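Local coordinates for protein multiheme cytochrome cf (Carboxydothermus ferrireducens DSM 11255, PDB 6QVM) that probably carries electrons through a chain of bound c-type hemes in the S-layer to insoluble extracellular Fe(III) substrates, at residues A[275-281]-A[293-297]; A[317-323]-A[343-349]; A[265-271]-A[282-287]. Numbering follows the deposited sequence.

Overall arrangement
Contacts 1 and 3 belong to one antiparallel sheet and both use strand 279-284. Contact 3 joins that strand's far end to the start of strand 270-275. Contact 1 joins its first half to strand 292-295. Their centres lie about 16 Å apart, and they touch where F282 packs against F294. Their segments alternate along the chain: 265-271, 275-281, 282-287, 293-297. Contact 2 (317-323 with 343-349) follows in sequence and forms a separate two-stranded sheet. Its centre is about 21 Å from that of contact 1 and about 19 Å from that of contact 3. Residues of contacts 1 and 2 touch hemes, whereas the V283 side chain of contact 3 is about 8 Å from one.

Contact 1: A[275-281]-A[293-297]; sequences NSPTELL and AFDKA. With HEC (heme c), chain J.
This contact is part of an antiparallel beta hairpin, strand 279-284 with strand 292-295, in a larger antiparallel sheet. The short strands 279-281 and 293-295 run 4.8 Å apart at 168°. E279 faces D295 as a non-hydrogen-bonded pair, and L280 faces F294 as a hydrogen-bonded pair, both with CA atoms 4.9 Å apart. L280 N gives a bond to F294 O (2.9 Å), and F294 N returns one to L280 O (3.0 Å). K296 N extends the ladder to T278 O (3.1 Å). The chain enters from strand 270-275 through a tight turn, S276 to E279, with P277 and T278 at the tip; S276 N bonds to E279 O at 3.1 Å, and S276 OG (chi1 p) to the same oxygen at 2.9 Å.

L280 is m,t and F294 has chi1 t. Both lie on one face of the sheet, with L280 CB 3.8 Å from F294 CB. W301 meets the F294 ring edge-to-face. E279 and D295, both chi1 t, share the other face; D295 OD1 bonds to E298 N. L281 CB points away, but the m,t rotamer brings CD2 to 3.8 Å from A293 CB.

The m,t,t,t chain of K296 stretches back across the turn, with CE 3.5 Å from L280 CD2. N275 (chi1 t) bonds through ND2 to N245 O. The turn meets a propionate of heme c in chain J, with N275 O 2.7 Å from O2D and P277 CD 3.6 Å from O1D; S276 also lies near another heme. K296 NZ ends between N275 OD1 (2.7 Å) and S276 O (2.8 Å), donating to both.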
loop_
_atom_site.group_PDB
_atom_site.type_symbol
_atom_site.label_atom_id
_atom_site.label_comp_id
_atom_site.label_asym_id
_atom_site.label_seq_id
_atom_site.Cartn_x
_atom_site.Cartn_y
_atom_site.Cartn_z
ATOM N N ASN A 275 1.940 -18.026 -4.633
ATOM C CA ASN A 275 2.626 -18.061 -3.345
ATOM C C ASN A 275 1.752 -17.418 -2.273
ATOM O O ASN A 275 1.594 -16.193 -2.247
ATOM C CB ASN A 275 3.979 -17.358 -3.463
ATOM C CG ASN A 275 4.787 -17.411 -2.182
ATOM O OD1 ASN A 275 4.608 -18.301 -1.351
ATOM N ND2 ASN A 275 5.677 -16.440 -2.011
ATOM N N SER A 276 1.207 -18.244 -1.373
ATOM C CA SER A 276 0.341 -17.792 -0.289
ATOM C C SER A 276 0.982 -18.156 1.049
ATOM O O SER A 276 1.960 -18.913 1.069
ATOM C CB SER A 276 -1.049 -18.423 -0.427
ATOM O OG SER A 276 -1.061 -19.750 0.071
ATOM N N PRO A 277 0.478 -17.646 2.182
ATOM C CA PRO A 277 1.147 -17.934 3.466
ATOM C C PRO A 277 1.250 -19.411 3.819
ATOM O O PRO A 277 2.191 -19.800 4.523
ATOM C CB PRO A 277 0.286 -17.172 4.483
ATOM C CG PRO A 277 -0.292 -16.042 3.701
ATOM C CD PRO A 277 -0.539 -16.585 2.318
ATOM N N THR A 278 0.328 -20.256 3.347
ATOM C CA THR A 278 0.331 -21.660 3.741
ATOM C C THR A 278 0.569 -22.632 2.594
ATOM O O THR A 278 0.907 -23.790 2.858
ATOM C CB THR A 278 -0.989 -22.033 4.431
ATOM O OG1 THR A 278 -2.076 -21.705 3.559
ATOM C CG2 THR A 278 -1.146 -21.293 5.751
ATOM N N GLU A 279 0.423 -22.209 1.340
ATOM C CA GLU A 279 0.415 -23.183 0.260
ATOM C C GLU A 279 0.999 -22.581 -1.009
ATOM O O GLU A 279 0.952 -21.366 -1.222
ATOM C CB GLU A 279 -1.007 -23.687 0.005
ATOM C CG GLU A 279 -1.072 -24.989 -0.764
ATOM C CD GLU A 279 -2.453 -25.609 -0.727
ATOM O OE1 GLU A 279 -3.433 -24.906 -1.065
ATOM O OE2 GLU A 279 -2.557 -26.793 -0.329
ATOM N N LEU A 280 1.557 -23.457 -1.842
ATOM C CA LEU A 280 2.048 -23.116 -3.169
ATOM C C LEU A 280 1.198 -23.824 -4.215
ATOM O O LEU A 280 0.961 -25.031 -4.110
ATOM C CB LEU A 280 3.514 -23.524 -3.327
ATOM C CG LEU A 280 4.535 -22.847 -2.413
ATOM C CD1 LEU A 280 5.940 -23.288 -2.789
ATOM C CD2 LEU A 280 4.413 -21.333 -2.491
ATOM N N LEU A 281 0.742 -23.072 -5.210
ATOM C CA LEU A 281 0.124 -23.624 -6.405
ATOM C C LEU A 281 1.075 -23.429 -7.578
ATOM O O LEU A 281 1.905 -22.516 -7.577
ATOM C CB LEU A 281 -1.223 -22.959 -6.697
ATOM C CG LEU A 281 -2.337 -23.126 -5.662
ATOM C CD1 LEU A 281 -3.614 -22.479 -6.175
ATOM C CD2 LEU A 281 -2.581 -24.588 -5.323
ATOM N N ALA A 293 -0.074 -29.467 -5.202
ATOM C CA ALA A 293 0.299 -28.252 -4.500
ATOM C C ALA A 293 1.364 -28.601 -3.468
ATOM O O ALA A 293 1.556 -29.769 -3.123
ATOM C CB ALA A 293 -0.917 -27.607 -3.825
ATOM N N PHE A 294 2.068 -27.585 -2.981
ATOM C CA PHE A 294 3.068 -27.773 -1.938
ATOM C C PHE A 294 2.528 -27.194 -0.640
ATOM O O PHE A 294 2.234 -25.997 -0.564
ATOM C CB PHE A 294 4.400 -27.122 -2.304
ATOM C CG PHE A 294 5.538 -27.544 -1.419
ATOM C CD1 PHE A 294 5.866 -26.814 -0.291
ATOM C CD2 PHE A 294 6.275 -28.677 -1.715
ATOM C CE1 PHE A 294 6.910 -27.204 0.528
ATOM C CE2 PHE A 294 7.317 -29.078 -0.897
ATOM C CZ PHE A 294 7.636 -28.341 0.226
ATOM N N ASP A 295 2.394 -28.044 0.373
ATOM C CA ASP A 295 1.935 -27.623 1.692
ATOM C C ASP A 295 3.142 -27.197 2.523
ATOM O O ASP A 295 4.021 -28.017 2.805
ATOM C CB ASP A 295 1.167 -28.757 2.369
ATOM C CG ASP A 295 0.531 -28.338 3.681
ATOM O OD1 ASP A 295 1.271 -28.149 4.672
ATOM O OD2 ASP A 295 -0.710 -28.194 3.722
ATOM N N LYS A 296 3.180 -25.924 2.929
ATOM C CA LYS A 296 4.360 -25.404 3.612
ATOM C C LYS A 296 4.511 -25.970 5.018
ATOM O O LYS A 296 5.640 -26.129 5.494
ATOM C CB LYS A 296 4.310 -23.875 3.658
ATOM C CG LYS A 296 4.442 -23.213 2.293
ATOM C CD LYS A 296 4.409 -21.698 2.375
ATOM C CE LYS A 296 4.757 -21.086 1.030
ATOM N NZ LYS A 296 4.652 -19.602 1.034
ATOM N N ALA A 297 3.403 -26.286 5.693
ATOM C CA ALA A 297 3.495 -26.719 7.081
ATOM C C ALA A 297 4.062 -28.127 7.183
ATOM O O ALA A 297 4.964 -28.376 7.990
ATOM C CB ALA A 297 2.130 -26.625 7.757
HETATM FE FE HEC J . -4.876 -7.351 -0.998
HETATM C CHA HEC J . -3.603 -10.208 0.342
HETATM C CHB HEC J . -5.419 -6.114 2.179
HETATM C CHC HEC J . -5.633 -4.266 -2.321
HETATM C CHD HEC J . -4.903 -8.725 -4.170
HETATM N NA HEC J . -4.562 -8.018 0.902
HETATM C C1A HEC J . -4.067 -9.264 1.231
HETATM C C2A HEC J . -4.120 -9.408 2.672
HETATM C C3A HEC J . -4.625 -8.279 3.180
HETATM C C4A HEC J . -4.918 -7.389 2.077
HETATM C CMA HEC J . -4.869 -7.993 4.674
HETATM C CAA HEC J . -3.674 -10.654 3.465
HETATM C CBA HEC J . -2.226 -10.473 3.910
HETATM C CGA HEC J . -1.851 -11.626 4.804
HETATM O O1A HEC J . -2.272 -12.783 4.523
HETATM O O2A HEC J . -1.121 -11.382 5.799
HETATM N NB HEC J . -5.433 -5.534 -0.218
HETATM C C1B HEC J . -5.543 -5.229 1.128
HETATM C C2B HEC J . -5.819 -3.815 1.247
HETATM C C3B HEC J . -5.890 -3.299 0.003
HETATM C C4B HEC J . -5.641 -4.376 -0.943
HETATM C CMB HEC J . -6.036 -3.103 2.602
HETATM C CAB HEC J . -6.175 -1.825 -0.384
HETATM C CBB HEC J . -5.146 -0.836 0.220
HETATM N NC HEC J . -5.265 -6.652 -2.888
HETATM C C1C HEC J . -5.467 -5.317 -3.212
HETATM C C2C HEC J . -5.508 -5.203 -4.663
HETATM C C3C HEC J . -5.241 -6.424 -5.187
HETATM C C4C HEC J . -5.127 -7.362 -4.071
HETATM C CMC HEC J . -5.655 -3.869 -5.437
HETATM C CAC HEC J . -5.179 -6.837 -6.690
HETATM C CBC HEC J . -4.119 -6.063 -7.512
HETATM N ND HEC J . -4.341 -9.178 -1.790
HETATM C C1D HEC J . -4.437 -9.525 -3.141
HETATM C C2D HEC J . -3.981 -10.887 -3.292
HETATM C C3D HEC J . -3.578 -11.341 -1.886
HETATM C C4D HEC J . -3.832 -10.219 -1.018
HETATM C CMD HEC J . -3.908 -11.716 -4.588
HETATM C CAD HEC J . -2.994 -12.703 -1.479
HETATM C CBD HEC J . -1.477 -12.489 -1.427
HETATM C CGD HEC J . -0.726 -13.777 -1.204
HETATM O O1D HEC J . -1.337 -14.729 -0.653
HETATM O O2D HEC J . 0.480 -13.842 -1.570
HETATM O O HOH W 1 4.818 -19.046 4.383
HETATM O O HOH W 2 0.848 -25.370 5.051
#

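Contact 2: A[317-323]-A[343-349]; sequences CHVTGYP and LFTEPGI. With HEC (heme c), chain H.
Strand 319-320 directly follows the last Cys and His of a CXXCH heme-attachment motif and pairs antiparallel with strand 346-347. V319 faces P347 (non-hydrogen-bonded, CA-CA 4.6 Å) and T320 faces E346 (hydrogen-bonded, CA-CA 5.0 Å).

Hydrogen bonds run from T320 N to E346 O (2.8 Å) and from E346 N to T320 O (3.0 Å). T345 N also reaches T320 O (3.2 Å), so T345 and E346 make a classic beta bulge opposite T320. T320 is m, and its OG1 donates to G348 O (2.6 Å). G321 (phi 107°) and G348 (phi 91°) take backbone angles that call for glycine.

In the apolar packing, V319 (m) sets CG1 over the F344 ring (p), 3.8 Å from its centroid, a CH-pi contact. Y322 CD2 lies 4.0 Å from F344 CB.

C317 SG is bonded to CAC of heme c in chain H (1.9 Å). H318 NE2 faces FE of that heme at 2.9 Å.

Helix 310-313 packs on V319 and F344 through W310, while strand 247-248 touches H318 and P347 through V247.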
loop_
_atom_site.group_PDB
_atom_site.type_symbol
_atom_site.label_atom_id
_atom_site.label_comp_id
_atom_site.label_asym_id
_atom_site.label_seq_id
_atom_site.Cartn_x
_atom_site.Cartn_y
_atom_site.Cartn_z
ATOM N N CYS A 317 -5.995 -10.518 -10.770
ATOM C CA CYS A 317 -5.871 -10.034 -9.404
ATOM C C CYS A 317 -4.521 -10.380 -8.792
ATOM O O CYS A 317 -4.259 -9.996 -7.649
ATOM C CB CYS A 317 -7.000 -10.595 -8.530
ATOM S SG CYS A 317 -8.652 -10.128 -9.078
ATOM N N HIS A 318 -3.655 -11.078 -9.526
ATOM C CA HIS A 318 -2.400 -11.573 -8.985
ATOM C C HIS A 318 -1.173 -10.911 -9.603
ATOM O O HIS A 318 -0.055 -11.198 -9.170
ATOM C CB HIS A 318 -2.301 -13.096 -9.150
ATOM C CG HIS A 318 -3.424 -13.862 -8.528
ATOM N ND1 HIS A 318 -3.597 -15.214 -8.736
ATOM C CD2 HIS A 318 -4.439 -13.471 -7.717
ATOM C CE1 HIS A 318 -4.668 -15.624 -8.076
ATOM N NE2 HIS A 318 -5.192 -14.589 -7.439
ATOM N N VAL A 319 -1.348 -10.022 -10.580
ATOM C CA VAL A 319 -0.233 -9.402 -11.279
ATOM C C VAL A 319 -0.507 -7.914 -11.453
ATOM O O VAL A 319 -1.590 -7.410 -11.153
ATOM C CB VAL A 319 0.048 -10.065 -12.646
ATOM C CG1 VAL A 319 0.367 -11.552 -12.461
ATOM C CG2 VAL A 319 -1.129 -9.869 -13.570
ATOM N N THR A 320 0.513 -7.210 -11.935
ATOM C CA THR A 320 0.492 -5.761 -12.059
ATOM C C THR A 320 1.050 -5.371 -13.417
ATOM O O THR A 320 1.944 -6.035 -13.945
ATOM C CB THR A 320 1.327 -5.105 -10.948
ATOM O OG1 THR A 320 0.831 -5.513 -9.668
ATOM C CG2 THR A 320 1.273 -3.574 -11.055
ATOM N N GLY A 321 0.510 -4.297 -13.987
ATOM C CA GLY A 321 1.156 -3.622 -15.090
ATOM C C GLY A 321 0.540 -3.811 -16.456
ATOM O O GLY A 321 1.140 -3.372 -17.444
ATOM N N TYR A 322 -0.626 -4.435 -16.549
ATOM C CA TYR A 322 -1.216 -4.652 -17.859
ATOM C C TYR A 322 -2.142 -3.500 -18.240
ATOM O O TYR A 322 -2.604 -2.747 -17.376
ATOM C CB TYR A 322 -1.969 -5.983 -17.880
ATOM C CG TYR A 322 -2.960 -6.188 -16.757
ATOM C CD1 TYR A 322 -4.281 -5.783 -16.884
ATOM C CD2 TYR A 322 -2.575 -6.812 -15.578
ATOM C CE1 TYR A 322 -5.188 -5.983 -15.857
ATOM C CE2 TYR A 322 -3.470 -7.016 -14.550
ATOM C CZ TYR A 322 -4.773 -6.604 -14.694
ATOM O OH TYR A 322 -5.660 -6.816 -13.667
ATOM N N PRO A 323 -2.419 -3.323 -19.535
ATOM C CA PRO A 323 -3.234 -2.178 -19.965
ATOM C C PRO A 323 -4.638 -2.218 -19.382
ATOM O O PRO A 323 -5.242 -3.281 -19.230
ATOM C CB PRO A 323 -3.266 -2.312 -21.491
ATOM C CG PRO A 323 -2.066 -3.126 -21.825
ATOM C CD PRO A 323 -1.901 -4.087 -20.684
ATOM N N LEU A 343 0.472 -9.827 -20.837
ATOM C CA LEU A 343 0.473 -8.375 -20.948
ATOM C C LEU A 343 0.913 -7.682 -19.669
ATOM O O LEU A 343 1.100 -6.458 -19.679
ATOM C CB LEU A 343 -0.921 -7.872 -21.347
ATOM C CG LEU A 343 -1.423 -8.282 -22.736
ATOM C CD1 LEU A 343 -2.733 -7.591 -23.081
ATOM C CD2 LEU A 343 -0.370 -7.995 -23.792
ATOM N N PHE A 344 1.057 -8.418 -18.569
ATOM C CA PHE A 344 1.535 -7.810 -17.338
ATOM C C PHE A 344 3.057 -7.758 -17.318
ATOM O O PHE A 344 3.743 -8.578 -17.932
ATOM C CB PHE A 344 1.021 -8.570 -16.112
ATOM C CG PHE A 344 1.502 -9.991 -16.023
ATOM C CD1 PHE A 344 2.649 -10.305 -15.311
ATOM C CD2 PHE A 344 0.795 -11.019 -16.627
ATOM C CE1 PHE A 344 3.096 -11.609 -15.220
ATOM C CE2 PHE A 344 1.232 -12.331 -16.534
ATOM C CZ PHE A 344 2.389 -12.626 -15.834
ATOM N N THR A 345 3.583 -6.777 -16.587
ATOM C CA THR A 345 5.021 -6.572 -16.489
ATOM C C THR A 345 5.587 -6.794 -15.095
ATOM O O THR A 345 6.812 -6.765 -14.943
ATOM C CB THR A 345 5.389 -5.154 -16.951
ATOM O OG1 THR A 345 4.651 -4.193 -16.185
ATOM C CG2 THR A 345 5.079 -4.973 -18.431
ATOM N N GLU A 346 4.748 -6.993 -14.080
ATOM C CA GLU A 346 5.214 -7.260 -12.725
ATOM C C GLU A 346 4.385 -8.398 -12.145
ATOM O O GLU A 346 3.157 -8.252 -11.996
ATOM C CB GLU A 346 5.123 -6.015 -11.846
ATOM C CG GLU A 346 5.728 -6.204 -10.458
ATOM C CD GLU A 346 5.638 -4.951 -9.604
ATOM O OE1 GLU A 346 5.810 -5.064 -8.370
ATOM O OE2 GLU A 346 5.386 -3.859 -10.169
ATOM N N PRO A 347 4.993 -9.530 -11.811
ATOM C CA PRO A 347 4.252 -10.565 -11.082
ATOM C C PRO A 347 3.997 -10.108 -9.657
ATOM O O PRO A 347 4.867 -9.513 -9.017
ATOM C CB PRO A 347 5.188 -11.777 -11.133
ATOM C CG PRO A 347 6.546 -11.181 -11.270
ATOM C CD PRO A 347 6.375 -9.946 -12.116
ATOM N N GLY A 348 2.792 -10.378 -9.162
ATOM C CA GLY A 348 2.425 -9.937 -7.832
ATOM C C GLY A 348 1.763 -8.579 -7.838
ATOM O O GLY A 348 1.629 -7.905 -8.865
ATOM N N ILE A 349 1.324 -8.173 -6.649
ATOM C CA ILE A 349 0.630 -6.902 -6.463
ATOM C C ILE A 349 1.678 -5.879 -6.037
ATOM O O ILE A 349 2.092 -5.842 -4.878
ATOM C CB ILE A 349 -0.507 -7.015 -5.441
ATOM C CG1 ILE A 349 -1.590 -7.971 -5.941
ATOM C CG2 ILE A 349 -1.096 -5.653 -5.129
ATOM C CD1 ILE A 349 -1.365 -9.413 -5.578
HETATM FE FE HEC H . -7.223 -15.467 -5.503
HETATM C CHA HEC H . -6.089 -15.278 -2.233
HETATM C CHB HEC H . -5.892 -18.633 -5.733
HETATM C CHC HEC H . -8.560 -15.792 -8.664
HETATM C CHD HEC H . -8.167 -12.185 -5.446
HETATM N NA HEC H . -6.187 -16.721 -4.224
HETATM C C1A HEC H . -5.797 -16.429 -2.931
HETATM C C2A HEC H . -5.045 -17.557 -2.420
HETATM C C3A HEC H . -4.989 -18.487 -3.381
HETATM C C4A HEC H . -5.707 -17.980 -4.534
HETATM C CMA HEC H . -4.276 -19.851 -3.273
HETATM C CAA HEC H . -4.438 -17.656 -1.002
HETATM C CBA HEC H . -5.546 -18.156 -0.072
HETATM C CGA HEC H . -5.014 -18.391 1.319
HETATM O O1A HEC H . -4.463 -17.440 1.940
HETATM O O2A HEC H . -5.169 -19.540 1.810
HETATM N NB HEC H . -7.201 -16.918 -6.950
HETATM C C1B HEC H . -6.675 -18.188 -6.784
HETATM C C2B HEC H . -7.076 -18.981 -7.927
HETATM C C3B HEC H . -7.814 -18.201 -8.746
HETATM C C4B HEC H . -7.903 -16.885 -8.141
HETATM C CMB HEC H . -6.677 -20.459 -8.128
HETATM C CAB HEC H . -8.463 -18.584 -10.099
HETATM C CBB HEC H . -9.493 -19.727 -9.939
HETATM N NC HEC H . -8.158 -14.215 -6.818
HETATM C C1C HEC H . -8.660 -14.554 -8.062
HETATM C C2C HEC H . -9.338 -13.397 -8.613
HETATM C C3C HEC H . -9.233 -12.393 -7.722
HETATM C C4C HEC H . -8.487 -12.896 -6.582
HETATM C CMC HEC H . -10.024 -13.354 -9.996
HETATM C CAC HEC H . -9.765 -10.943 -7.844
HETATM C CBC HEC H . -11.306 -10.931 -7.889
HETATM N ND HEC H . -7.114 -13.969 -4.073
HETATM C C1D HEC H . -7.632 -12.695 -4.279
HETATM C C2D HEC H . -7.531 -11.958 -3.046
HETATM C C3D HEC H . -6.881 -12.918 -2.033
HETATM C C4D HEC H . -6.659 -14.142 -2.765
HETATM C CMD HEC H . -7.988 -10.498 -2.862
HETATM C CAD HEC H . -6.528 -12.665 -0.549
HETATM C CBD HEC H . -7.772 -12.222 0.225
HETATM C CGD HEC H . -8.659 -13.404 0.514
HETATM O O1D HEC H . -8.171 -14.550 0.380
HETATM O O2D HEC H . -9.844 -13.211 0.878
#

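Contact 3: A[265-271]-A[282-287]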
loop_
_atom_site.group_PDB
_atom_site.type_symbol
_atom_site.label_atom_id
_atom_site.label_comp_id
_atom_site.label_asym_id
_atom_site.label_seq_id
_atom_site.Cartn_x
_atom_site.Cartn_y
_atom_site.Cartn_z
ATOM N N PHE A 265 5.514 -33.773 -12.000
ATOM C CA PHE A 265 6.171 -32.704 -12.740
ATOM C C PHE A 265 7.415 -32.237 -12.000
ATOM O O PHE A 265 7.682 -32.632 -10.862
ATOM C CB PHE A 265 5.219 -31.529 -13.026
ATOM C CG PHE A 265 4.618 -30.896 -11.798
ATOM C CD1 PHE A 265 3.487 -31.436 -11.208
ATOM C CD2 PHE A 265 5.173 -29.752 -11.245
ATOM C CE1 PHE A 265 2.928 -30.857 -10.082
ATOM C CE2 PHE A 265 4.615 -29.165 -10.125
ATOM C CZ PHE A 265 3.489 -29.714 -9.545
ATOM N N GLN A 266 8.185 -31.399 -12.692
ATOM C CA GLN A 266 9.448 -30.859 -12.216
ATOM C C GLN A 266 9.446 -29.349 -12.411
ATOM O O GLN A 266 8.513 -28.774 -12.978
ATOM C CB GLN A 266 10.640 -31.491 -12.950
ATOM C CG GLN A 266 10.847 -32.954 -12.620
ATOM C CD GLN A 266 11.240 -33.161 -11.172
ATOM O OE1 GLN A 266 12.317 -32.745 -10.740
ATOM N NE2 GLN A 266 10.357 -33.789 -10.408
ATOM N N ALA A 267 10.526 -28.707 -11.952
ATOM C CA ALA A 267 10.570 -27.249 -11.940
ATOM C C ALA A 267 10.474 -26.680 -13.349
ATOM O O ALA A 267 9.866 -25.624 -13.562
ATOM C CB ALA A 267 11.838 -26.755 -11.251
ATOM N N SER A 268 11.070 -27.364 -14.325
ATOM C CA SER A 268 11.059 -26.880 -15.700
ATOM C C SER A 268 9.699 -27.033 -16.376
ATOM O O SER A 268 9.475 -26.416 -17.423
ATOM C CB SER A 268 12.133 -27.599 -16.521
ATOM O OG SER A 268 12.025 -29.001 -16.371
ATOM N N ASP A 269 8.789 -27.824 -15.808
ATOM C CA ASP A 269 7.414 -27.834 -16.288
ATOM C C ASP A 269 6.610 -26.652 -15.763
ATOM O O ASP A 269 5.504 -26.404 -16.257
ATOM C CB ASP A 269 6.716 -29.136 -15.883
ATOM C CG ASP A 269 7.529 -30.369 -16.236
ATOM O OD1 ASP A 269 7.911 -30.526 -17.420
ATOM O OD2 ASP A 269 7.799 -31.172 -15.316
ATOM N N VAL A 270 7.143 -25.922 -14.785
ATOM C CA VAL A 270 6.402 -24.890 -14.074
ATOM C C VAL A 270 6.736 -23.530 -14.666
ATOM O O VAL A 270 7.910 -23.182 -14.834
ATOM C CB VAL A 270 6.707 -24.923 -12.568
ATOM C CG1 VAL A 270 5.830 -23.927 -11.825
ATOM C CG2 VAL A 270 6.507 -26.324 -12.024
ATOM N N ARG A 271 5.700 -22.759 -14.977
ATOM C CA ARG A 271 5.862 -21.383 -15.421
ATOM C C ARG A 271 5.843 -20.415 -14.240
ATOM O O ARG A 271 6.717 -19.552 -14.122
ATOM C CB ARG A 271 4.753 -21.037 -16.414
ATOM C CG ARG A 271 5.071 -19.867 -17.303
ATOM C CD ARG A 271 3.935 -19.561 -18.227
ATOM N NE ARG A 271 3.957 -20.337 -19.464
ATOM C CZ ARG A 271 4.735 -20.052 -20.505
ATOM N NH1 ARG A 271 4.688 -20.786 -21.604
ATOM N NH2 ARG A 271 5.548 -19.013 -20.456
ATOM N N PHE A 282 0.956 -24.294 -8.577
ATOM C CA PHE A 282 1.906 -24.329 -9.677
ATOM C C PHE A 282 1.174 -24.210 -11.006
ATOM O O PHE A 282 0.119 -24.817 -11.207
ATOM C CB PHE A 282 2.756 -25.602 -9.611
ATOM C CG PHE A 282 3.630 -25.668 -8.384
ATOM C CD1 PHE A 282 3.113 -26.105 -7.173
ATOM C CD2 PHE A 282 4.952 -25.252 -8.428
ATOM C CE1 PHE A 282 3.899 -26.150 -6.042
ATOM C CE2 PHE A 282 5.745 -25.289 -7.292
ATOM C CZ PHE A 282 5.217 -25.743 -6.099
ATOM N N VAL A 283 1.748 -23.413 -11.902
ATOM C CA VAL A 283 1.115 -23.023 -13.154
ATOM C C VAL A 283 1.970 -23.540 -14.304
ATOM O O VAL A 283 3.149 -23.181 -14.419
ATOM C CB VAL A 283 0.939 -21.499 -13.234
ATOM C CG1 VAL A 283 0.451 -21.087 -14.611
ATOM C CG2 VAL A 283 -0.031 -21.024 -12.152
ATOM N N GLY A 284 1.375 -24.367 -15.156
ATOM C CA GLY A 284 2.104 -25.003 -16.228
ATOM C C GLY A 284 2.450 -24.063 -17.367
ATOM O O GLY A 284 2.070 -22.893 -17.400
ATOM N N LYS A 285 3.184 -24.609 -18.339
ATOM C CA LYS A 285 3.532 -23.853 -19.533
ATOM C C LYS A 285 2.302 -23.448 -20.340
ATOM O O LYS A 285 2.373 -22.476 -21.098
ATOM C CB LYS A 285 4.494 -24.667 -20.402
ATOM C CG LYS A 285 5.842 -24.920 -19.754
ATOM C CD LYS A 285 6.975 -24.397 -20.618
ATOM C CE LYS A 285 8.267 -24.277 -19.817
ATOM N NZ LYS A 285 8.210 -23.144 -18.855
ATOM N N ASP A 286 1.187 -24.164 -20.193
ATOM C CA ASP A 286 -0.076 -23.810 -20.822
ATOM C C ASP A 286 -0.967 -22.970 -19.915
ATOM O O ASP A 286 -2.136 -22.761 -20.243
ATOM C CB ASP A 286 -0.816 -25.079 -21.256
ATOM C CG ASP A 286 -1.198 -25.965 -20.086
ATOM O OD1 ASP A 286 -0.603 -25.804 -19.001
ATOM O OD2 ASP A 286 -2.098 -26.817 -20.256
ATOM N N TYR A 287 -0.449 -22.534 -18.763
ATOM C CA TYR A 287 -1.108 -21.666 -17.788
ATOM C C TYR A 287 -2.229 -22.347 -17.019
ATOM O O TYR A 287 -3.041 -21.654 -16.381
ATOM C CB TYR A 287 -1.644 -20.382 -18.434
ATOM C CG TYR A 287 -0.553 -19.523 -19.008
ATOM C CD1 TYR A 287 0.139 -18.626 -18.209
ATOM C CD2 TYR A 287 -0.206 -19.619 -20.347
ATOM C CE1 TYR A 287 1.139 -17.835 -18.730
ATOM C CE2 TYR A 287 0.798 -18.838 -20.880
ATOM C CZ TYR A 287 1.468 -17.948 -20.064
ATOM O OH TYR A 287 2.472 -17.165 -20.574
HETATM O O HOH W 3 3.572 -27.733 -18.114
#
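Segment 265-271 makes a 3-10 turn at 267-269, closed by D269 N to Q266 O and V270 N to A267 O, both 3.0 Å. The chain then turns a corner at R271, at the end of the hairpin of strands 270-275 and 279-284. Segment 282-287 leaves its strand in a type I beta turn from G284 to Y287, with Y287 N bonded to G284 O at 2.9 Å. The two backbones meet at one point: R271 N donates to V283 O at 2.6 Å. Water 3 bridges D269 O (3.0 Å) and K285 N (3.2 Å).

The apolar side is built on F282. V270 CG1 sits at the edge of its ring, 3.8 Å from CD2. F265 meets it obliquely, ring centroids 5.8 Å apart and planes at 56°. W301 adds a ring beside F282.

R271 makes the polar side. Its NE and NH1 both donate to K285 O (3.1 and 2.9 Å). Its guanidinium lies flat on the Y287 ring, centres 4.6 Å apart and planes at 11°. Y287 OH bonds to E342.

Thus one arginine holds the turn twice, by a forked bond to a carbonyl and by its guanidinium stacked on Y287, while apolar groups fill the buried side.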